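Local coordinates for copper-containing nitrite reductase (Thermus scotoductus, PDB 6HBE), which probably catalyses the reduction of nitrite to nitric oxide with electrons from cytochrome c, working as a homotrimer that carries several copper ions, at residues 361-367 with 436-442; 353-358 with 389-393. Numbering follows the deposited sequence.

Contact 1. Residues 361-367 with 436-442; sequences KVLEIPV and GIIRVYE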
ATOM      1  N   LYS C 361      15.840  15.191   7.477  1.00 24.04           N
ATOM      2  CA  LYS C 361      16.641  16.109   6.659  1.00 23.31           C
ATOM      3  C   LYS C 361      17.426  17.160   7.492  1.00 25.37           C
ATOM      4  O   LYS C 361      18.579  17.486   7.163  1.00 25.41           O
ATOM      5  CB  LYS C 361      15.769  16.842   5.626  1.00 23.35           C
ATOM      6  CG  LYS C 361      15.200  15.944   4.518  1.00 24.00           C
ATOM      7  CD  LYS C 361      14.192  16.684   3.640  1.00 24.83           C
ATOM      8  CE  LYS C 361      13.570  15.810   2.528  1.00 24.31           C
ATOM      9  NZ  LYS C 361      14.584  15.130   1.669  1.00 26.08           N
ATOM     10  N   VAL C 362      16.781  17.665   8.534  1.00 26.26           N
ATOM     11  CA  VAL C 362      17.353  18.669   9.450  1.00 26.76           C
ATOM     12  C   VAL C 362      17.186  18.180  10.883  1.00 28.21           C
ATOM     13  O   VAL C 362      16.065  17.903  11.331  1.00 28.57           O
ATOM     14  CB  VAL C 362      16.646  20.032   9.317  1.00 27.09           C
ATOM     15  CG1 VAL C 362      17.306  21.094  10.216  1.00 28.69           C
ATOM     16  CG2 VAL C 362      16.596  20.489   7.891  1.00 27.33           C
ATOM     17  N   LEU C 363      18.304  18.097  11.615  1.00 27.41           N
ATOM     18  CA  LEU C 363      18.317  17.607  12.995  1.00 28.57           C
ATOM     19  C   LEU C 363      18.955  18.689  13.896  1.00 28.74           C
ATOM     20  O   LEU C 363      20.040  19.202  13.567  1.00 28.71           O
ATOM     21  CB  LEU C 363      19.120  16.312  13.051  1.00 27.54           C
ATOM     22  CG  LEU C 363      19.263  15.582  14.385  1.00 29.67           C
ATOM     23  CD1 LEU C 363      17.938  15.050  14.925  1.00 30.67           C
ATOM     24  CD2 LEU C 363      20.254  14.450  14.249  1.00 28.81           C
ATOM     25  N   GLU C 364      18.271  19.014  14.988  1.00 27.87           N
ATOM     26  CA  GLU C 364      18.723  19.985  16.007  1.00 29.41           C
ATOM     27  C   GLU C 364      18.844  19.262  17.363  1.00 28.98           C
ATOM     28  O   GLU C 364      17.844  18.834  17.939  1.00 27.36           O
ATOM     29  CB  GLU C 364      17.790  21.185  16.079  1.00 30.83           C
ATOM     30  CG  GLU C 364      17.677  21.918  14.744  1.00 32.05           C
ATOM     31  CD  GLU C 364      16.804  23.148  14.757  1.00 32.94           C
ATOM     32  OE1 GLU C 364      15.867  23.241  15.582  1.00 36.65           O
ATOM     33  OE2 GLU C 364      17.023  24.029  13.892  1.00 34.58           O
ATOM     34  N   ILE C 365      20.089  19.114  17.843  1.00 30.13           N
ATOM     35  CA  ILE C 365      20.419  18.358  19.064  1.00 30.34           C
ATOM     36  C   ILE C 365      21.147  19.252  20.090  1.00 34.56           C
ATOM     37  O   ILE C 365      21.859  20.189  19.690  1.00 31.45           O
ATOM     38  CB  ILE C 365      21.307  17.125  18.783  1.00 31.85           C
ATOM     39  CG1 ILE C 365      22.469  17.478  17.850  1.00 32.61           C
ATOM     40  CG2 ILE C 365      20.493  15.994  18.155  1.00 32.84           C
ATOM     41  CD1 ILE C 365      23.528  16.412  17.775  1.00 31.28           C
ATOM     42  N   PRO C 366      20.961  18.979  21.397  1.00 33.28           N
ATOM     43  CA  PRO C 366      21.750  19.695  22.438  1.00 36.76           C
ATOM     44  C   PRO C 366      23.176  19.153  22.555  1.00 35.94           C
ATOM     45  O   PRO C 366      23.419  17.969  22.278  1.00 35.05           O
ATOM     46  CB  PRO C 366      20.972  19.415  23.726  1.00 36.14           C
ATOM     47  CG  PRO C 366      20.322  18.074  23.476  1.00 36.27           C
ATOM     48  CD  PRO C 366      19.993  18.039  21.999  1.00 35.36           C
ATOM     49  N   VAL C 367      24.121  20.015  22.959  1.00 37.63           N
ATOM     50  CA  VAL C 367      25.506  19.587  23.200  1.00 34.95           C
ATOM     51  C   VAL C 367      25.574  18.364  24.122  1.00 33.49           C
ATOM     52  O   VAL C 367      24.777  18.240  25.074  1.00 31.01           O
ATOM     53  CB  VAL C 367      26.400  20.730  23.783  1.00 39.55           C
ATOM     54  CG1 VAL C 367      26.654  21.810  22.728  1.00 40.05           C
ATOM     55  CG2 VAL C 367      25.800  21.340  25.052  1.00 38.11           C
ATOM     56  N   GLY C 436      21.826  17.031   3.816  1.00 25.75           N
ATOM     57  CA  GLY C 436      21.222  17.178   5.134  1.00 26.51           C
ATOM     58  C   GLY C 436      21.914  18.231   5.986  1.00 27.83           C
ATOM     59  O   GLY C 436      22.973  18.754   5.594  1.00 26.98           O
ATOM     60  N   ILE C 437      21.314  18.510   7.142  1.00 26.52           N
ATOM     61  CA  ILE C 437      21.802  19.527   8.113  1.00 27.82           C
ATOM     62  C   ILE C 437      21.791  18.961   9.519  1.00 29.17           C
ATOM     63  O   ILE C 437      20.819  18.286   9.928  1.00 26.82           O
ATOM     64  CB  ILE C 437      20.937  20.813   8.079  1.00 28.20           C
ATOM     65  CG1 ILE C 437      21.165  21.595   6.774  1.00 27.58           C
ATOM     66  CG2 ILE C 437      21.218  21.714   9.278  1.00 29.53           C
ATOM     67  CD1 ILE C 437      20.160  22.685   6.492  1.00 29.94           C
ATOM     68  N   ILE C 438      22.849  19.251  10.293  1.00 29.82           N
ATOM     69  CA  ILE C 438      22.824  19.077  11.747  1.00 29.96           C
ATOM     70  C   ILE C 438      23.172  20.416  12.416  1.00 32.43           C
ATOM     71  O   ILE C 438      24.147  21.077  12.010  1.00 31.71           O
ATOM     72  CB  ILE C 438      23.823  17.988  12.231  1.00 32.36           C
ATOM     73  CG1 ILE C 438      23.362  16.594  11.800  1.00 33.65           C
ATOM     74  CG2 ILE C 438      23.974  18.007  13.758  1.00 32.58           C
ATOM     75  CD1 ILE C 438      24.409  15.518  11.974  1.00 34.27           C
ATOM     76  N   ARG C 439      22.374  20.806  13.405  1.00 29.76           N
ATOM     77  CA  ARG C 439      22.648  21.969  14.247  1.00 31.65           C
ATOM     78  C   ARG C 439      22.729  21.507  15.679  1.00 31.53           C
ATOM     79  O   ARG C 439      21.923  20.690  16.104  1.00 29.69           O
ATOM     80  CB  ARG C 439      21.556  23.013  14.146  1.00 32.50           C
ATOM     81  CG  ARG C 439      21.218  23.408  12.726  1.00 33.71           C
ATOM     82  CD  ARG C 439      20.347  24.649  12.697  1.00 34.37           C
ATOM     83  NE  ARG C 439      20.055  25.052  11.316  1.00 38.03           N
ATOM     84  CZ  ARG C 439      18.909  24.841  10.646  1.00 38.28           C
ATOM     85  NH1 ARG C 439      17.859  24.251  11.205  1.00 37.62           N
ATOM     86  NH2 ARG C 439      18.806  25.261   9.387  1.00 39.09           N
ATOM     87  N   VAL C 440      23.694  22.058  16.426  1.00 31.47           N
ATOM     88  CA  VAL C 440      23.945  21.669  17.812  1.00 32.27           C
ATOM     89  C   VAL C 440      23.779  22.913  18.683  1.00 32.61           C
ATOM     90  O   VAL C 440      24.454  23.911  18.456  1.00 31.90           O
ATOM     91  CB  VAL C 440      25.357  21.065  18.002  1.00 32.70           C
ATOM     92  CG1 VAL C 440      25.515  20.494  19.405  1.00 34.79           C
ATOM     93  CG2 VAL C 440      25.621  19.977  16.967  1.00 35.59           C
ATOM     94  N   TYR C 441      22.887  22.844  19.663  1.00 32.05           N
ATOM     95  CA  TYR C 441      22.543  23.999  20.474  1.00 33.28           C
ATOM     96  C   TYR C 441      23.035  23.850  21.908  1.00 34.95           C
ATOM     97  O   TYR C 441      23.281  22.748  22.378  1.00 34.16           O
ATOM     98  CB  TYR C 441      21.040  24.336  20.409  1.00 34.25           C
ATOM     99  CG  TYR C 441      20.080  23.335  21.039  1.00 35.21           C
ATOM    100  CD1 TYR C 441      19.528  22.297  20.287  1.00 36.41           C
ATOM    101  CD2 TYR C 441      19.672  23.464  22.363  1.00 34.99           C
ATOM    102  CE1 TYR C 441      18.624  21.400  20.851  1.00 37.00           C
ATOM    103  CE2 TYR C 441      18.782  22.568  22.940  1.00 37.57           C
ATOM    104  CZ  TYR C 441      18.253  21.532  22.176  1.00 37.72           C
ATOM    105  OH  TYR C 441      17.373  20.638  22.749  1.00 37.02           O
ATOM    106  N   GLU C 442      23.198  24.996  22.576  1.00 39.62           N
ATOM    107  CA  GLU C 442      23.699  25.076  23.964  1.00 40.45           C
ATOM    108  C   GLU C 442      23.101  26.332  24.618  1.00 39.37           C
ATOM    109  O   GLU C 442      22.960  27.354  23.947  1.00 36.93           O
ATOM    110  CB  GLU C 442      25.232  25.168  23.987  1.00 43.20           C
ATOM    111  CG  GLU C 442      25.869  25.358  25.371  1.00 44.07           C
ATOM    112  CD  GLU C 442      27.381  25.550  25.311  1.00 47.29           C
ATOM    113  OE1 GLU C 442      27.847  26.636  24.861  1.00 45.92           O
ATOM    114  OE2 GLU C 442      28.098  24.607  25.719  1.00 47.48           O
TER
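Two strands run side by side in the same direction, 362-366 and 436-442, with axes 4.6 Å apart and a crossing angle of -26°. The register is unbroken: five parallel bridges pair Val362 with Ile437 through Pro366 with Tyr441. As in any parallel pair, every second residue, Leu363 and then Ile365, uses both its N and its O, bonding the residues before and after its bridge partner. Ile437 N bonds to Lys361 O (2.9 Å), Leu363 N to Ile437 O (3.0 Å), Arg439 N to Leu363 O (2.8 Å), and the pattern continues to Val367 N on Tyr441 O (2.9 Å). Pro366, lacking an amide hydrogen, falls at a position whose nitrogen is not needed for this pairing.

Side chains alternate between the faces. On one, Glu364 OE2 makes a salt bridge to Arg439 NH1 at 2.8 Å, and Pro366 CB sits over the Tyr441 ring in a CH-pi contact, 4.1 Å from the centroid. On the other, Leu363, Ile365, Ile438 and Val440 pack on one another, with Ile365 CG1 4.1 Å from Val440 CG2, and turn toward the opposing sheet, where Leu363 and Ile365 meet Val371.

Strand 324-326 flanks 362-366, and its Arg326 also pairs with Glu364; strand 422-427 flanks 436-442, its Glu423 meeting Arg439. Strand 349-353 also covers Leu363, while at Glu442 the sheet continues into a strand of the second subunit.

Contact 2. Residues 353-358 with 389-393; sequences MVGNSF and RHDAV. With CU (copper (II) ion), chain L.
A buried packing contact joins two loops at the copper end of the C-terminal cupredoxin domain. Residues 353-358 make a hairpin turn between strands 349-353 and 358-359, closed by Val354 N to Ser357 O (2.9 Å) and Ser357 OG to Val354 O (2.8 Å); Gly355 and Asn356 are left-handed helical (54/44 and 50/48). Residues 389-393 are extended, leading into strand 393-398. No hydrogen bond joins the segments; Met353 CA and His390 CA are 7.1 Å apart. Met353 CB points toward the other loop, 3.7 Å from His390 CD2, and chi1 m, chi2 134° and chi3 t carry CE to 3.7 Å from Asp391 C. The Phe358 ring turns its edge to Asp391, CZ to O 3.6 Å. Asn356 OD1, bonded to His120, lies 3.3 Å from His390 CE1. Asp377 holds both loops, bonding His390 NE2 and the amides of Gly355 and Asn356. His390 (chi1 m, chi2 -67°) thus directs ND1 to copper at 2.0 Å, joining Cys428, His431 and Met434 in a typical type 1 cupredoxin site.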
ATOM      1  N   MET C 353      20.235   6.890   6.337  1.00 22.32           N
ATOM      2  CA  MET C 353      20.410   7.021   4.893  1.00 22.74           C
ATOM      3  C   MET C 353      19.389   6.052   4.274  1.00 21.95           C
ATOM      4  O   MET C 353      19.420   4.874   4.571  1.00 21.15           O
ATOM      5  CB  MET C 353      21.824   6.632   4.459  1.00 23.26           C
ATOM      6  CG  MET C 353      22.927   7.497   5.070  1.00 25.46           C
ATOM      7  SD  MET C 353      24.272   6.471   5.703  1.00 25.89           S
ATOM      8  CE  MET C 353      25.603   7.701   5.767  1.00 26.21           C
ATOM      9  N   VAL C 354      18.474   6.572   3.451  1.00 20.80           N
ATOM     10  CA  VAL C 354      17.351   5.771   2.933  1.00 20.61           C
ATOM     11  C   VAL C 354      16.784   6.398   1.650  1.00 19.68           C
ATOM     12  O   VAL C 354      16.473   7.586   1.615  1.00 21.06           O
ATOM     13  CB  VAL C 354      16.269   5.531   4.032  1.00 21.26           C
ATOM     14  CG1 VAL C 354      15.752   6.820   4.651  1.00 20.87           C
ATOM     15  CG2 VAL C 354      15.088   4.682   3.512  1.00 21.23           C
ATOM     16  N   GLY C 355      16.657   5.591   0.589  1.00 20.76           N
ATOM     17  CA  GLY C 355      16.219   6.103  -0.724  1.00 21.38           C
ATOM     18  C   GLY C 355      17.040   7.276  -1.244  1.00 22.69           C
ATOM     19  O   GLY C 355      16.481   8.251  -1.743  1.00 21.67           O
ATOM     20  N   ASN C 356      18.380   7.175  -1.128  1.00 22.48           N
ATOM     21  CA  ASN C 356      19.308   8.260  -1.497  1.00 22.28           C
ATOM     22  C   ASN C 356      18.902   9.592  -0.864  1.00 22.72           C
ATOM     23  O   ASN C 356      18.796  10.616  -1.544  1.00 22.81           O
ATOM     24  CB  ASN C 356      19.465   8.395  -3.018  1.00 23.81           C
ATOM     25  CG  ASN C 356      20.235   7.245  -3.654  1.00 23.46           C
ATOM     26  OD1 ASN C 356      20.474   6.195  -3.047  1.00 24.52           O
ATOM     27  ND2 ASN C 356      20.654   7.449  -4.888  1.00 25.30           N
ATOM     28  N   SER C 357      18.630   9.547   0.440  1.00 21.44           N
ATOM     29  CA  SER C 357      18.309  10.729   1.226  1.00 20.27           C
ATOM     30  C   SER C 357      18.695  10.532   2.662  1.00 20.75           C
ATOM     31  O   SER C 357      18.956   9.410   3.085  1.00 22.56           O
ATOM     32  CB  SER C 357      16.820  11.112   1.114  1.00 20.12           C
ATOM     33  OG  SER C 357      15.957  10.280   1.880  1.00 21.71           O
ATOM     34  N   PHE C 358      18.722  11.633   3.434  1.00 22.18           N
ATOM     35  CA  PHE C 358      18.971  11.587   4.864  1.00 23.06           C
ATOM     36  C   PHE C 358      17.668  11.885   5.609  1.00 22.14           C
ATOM     37  O   PHE C 358      16.999  12.850   5.288  1.00 22.87           O
ATOM     38  CB  PHE C 358      20.058  12.593   5.309  1.00 23.64           C
ATOM     39  CG  PHE C 358      21.410  12.356   4.686  1.00 23.74           C
ATOM     40  CD1 PHE C 358      22.226  11.334   5.135  1.00 22.87           C
ATOM     41  CD2 PHE C 358      21.864  13.160   3.622  1.00 24.68           C
ATOM     42  CE1 PHE C 358      23.477  11.116   4.560  1.00 23.27           C
ATOM     43  CE2 PHE C 358      23.104  12.951   3.050  1.00 24.30           C
ATOM     44  CZ  PHE C 358      23.910  11.921   3.512  1.00 25.02           C
ATOM     45  N   ARG C 389      25.436   2.196  -1.198  1.00 24.09           N
ATOM     46  CA  ARG C 389      26.364   2.672  -0.181  1.00 25.91           C
ATOM     47  C   ARG C 389      26.327   4.185  -0.092  1.00 24.79           C
ATOM     48  O   ARG C 389      26.111   4.861  -1.093  1.00 25.04           O
ATOM     49  CB  ARG C 389      27.810   2.233  -0.482  1.00 27.62           C
ATOM     50  CG  ARG C 389      28.126   0.790  -0.156  1.00 32.86           C
ATOM     51  CD  ARG C 389      29.633   0.462  -0.269  1.00 35.82           C
ATOM     52  NE  ARG C 389      30.219   1.047  -1.479  1.00 41.41           N
ATOM     53  CZ  ARG C 389      30.197   0.533  -2.720  1.00 43.03           C
ATOM     54  NH1 ARG C 389      29.657  -0.652  -2.991  1.00 43.94           N
ATOM     55  NH2 ARG C 389      30.763   1.217  -3.720  1.00 48.99           N
ATOM     56  N   HIS C 390      26.528   4.705   1.110  1.00 22.59           N
ATOM     57  CA  HIS C 390      26.526   6.142   1.388  1.00 24.83           C
ATOM     58  C   HIS C 390      27.563   6.507   2.437  1.00 26.70           C
ATOM     59  O   HIS C 390      27.931   5.671   3.288  1.00 26.56           O
ATOM     60  CB  HIS C 390      25.175   6.623   1.942  1.00 25.34           C
ATOM     61  CG  HIS C 390      24.028   6.313   1.052  1.00 24.73           C
ATOM     62  ND1 HIS C 390      23.882   6.903  -0.182  1.00 26.50           N
ATOM     63  CD2 HIS C 390      23.001   5.441   1.185  1.00 25.69           C
ATOM     64  CE1 HIS C 390      22.796   6.421  -0.767  1.00 25.59           C
ATOM     65  NE2 HIS C 390      22.240   5.536   0.041  1.00 24.46           N
ATOM     66  N   ASP C 391      27.970   7.783   2.401  1.00 28.76           N
ATOM     67  CA  ASP C 391      28.694   8.411   3.500  1.00 28.79           C
ATOM     68  C   ASP C 391      28.037   9.742   3.803  1.00 30.35           C
ATOM     69  O   ASP C 391      27.027  10.129   3.163  1.00 27.77           O
ATOM     70  CB  ASP C 391      30.220   8.518   3.192  1.00 29.82           C
ATOM     71  CG  ASP C 391      30.564   9.463   2.009  1.00 32.85           C
ATOM     72  OD1 ASP C 391      29.764  10.348   1.626  1.00 30.12           O
ATOM     73  OD2 ASP C 391      31.699   9.347   1.473  1.00 33.42           O
ATOM     74  N   ALA C 392      28.577  10.447   4.797  1.00 28.58           N
ATOM     75  CA  ALA C 392      28.157  11.808   5.087  1.00 28.55           C
ATOM     76  C   ALA C 392      29.435  12.658   5.262  1.00 31.30           C
ATOM     77  O   ALA C 392      30.263  12.308   6.101  1.00 31.43           O
ATOM     78  CB  ALA C 392      27.321  11.844   6.355  1.00 29.40           C
ATOM     79  N   VAL C 393      29.567  13.738   4.477  1.00 31.30           N
ATOM     80  CA  VAL C 393      30.773  14.627   4.449  1.00 30.92           C
ATOM     81  C   VAL C 393      30.335  16.105   4.536  1.00 31.19           C
ATOM     82  O   VAL C 393      29.554  16.593   3.704  1.00 28.32           O
ATOM     83  CB  VAL C 393      31.650  14.389   3.178  1.00 35.05           C
ATOM     84  CG1 VAL C 393      31.928  12.910   2.956  1.00 38.51           C
ATOM     85  CG2 VAL C 393      31.021  14.945   1.902  1.00 38.05           C
TER
HETATM   86 CU    CU L 500      25.003   8.254  -1.242  1.00 26.91          CU

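The segments alternate along the chain, 353-358 and 361-367 being followed by 389-393 and 436-442, so the two contacts are interleaved in one cupredoxin sandwich. Contact 1 is the sheet interior, contact 2 the loops at the copper end, and their centres are about 17 Å apart. They meet where Phe358 CD2 lies 3.9 Å from Gly436 N, plain packing at the start of the last strand. Copper is bound directly in contact 2; in contact 1 Gly436 CA remains about 12 Å from the copper ion. Cys428, His431 and Met434 all lie just before residues 436-442, so the paired strand of contact 1 continues straight from the loop that completes the site begun by His390.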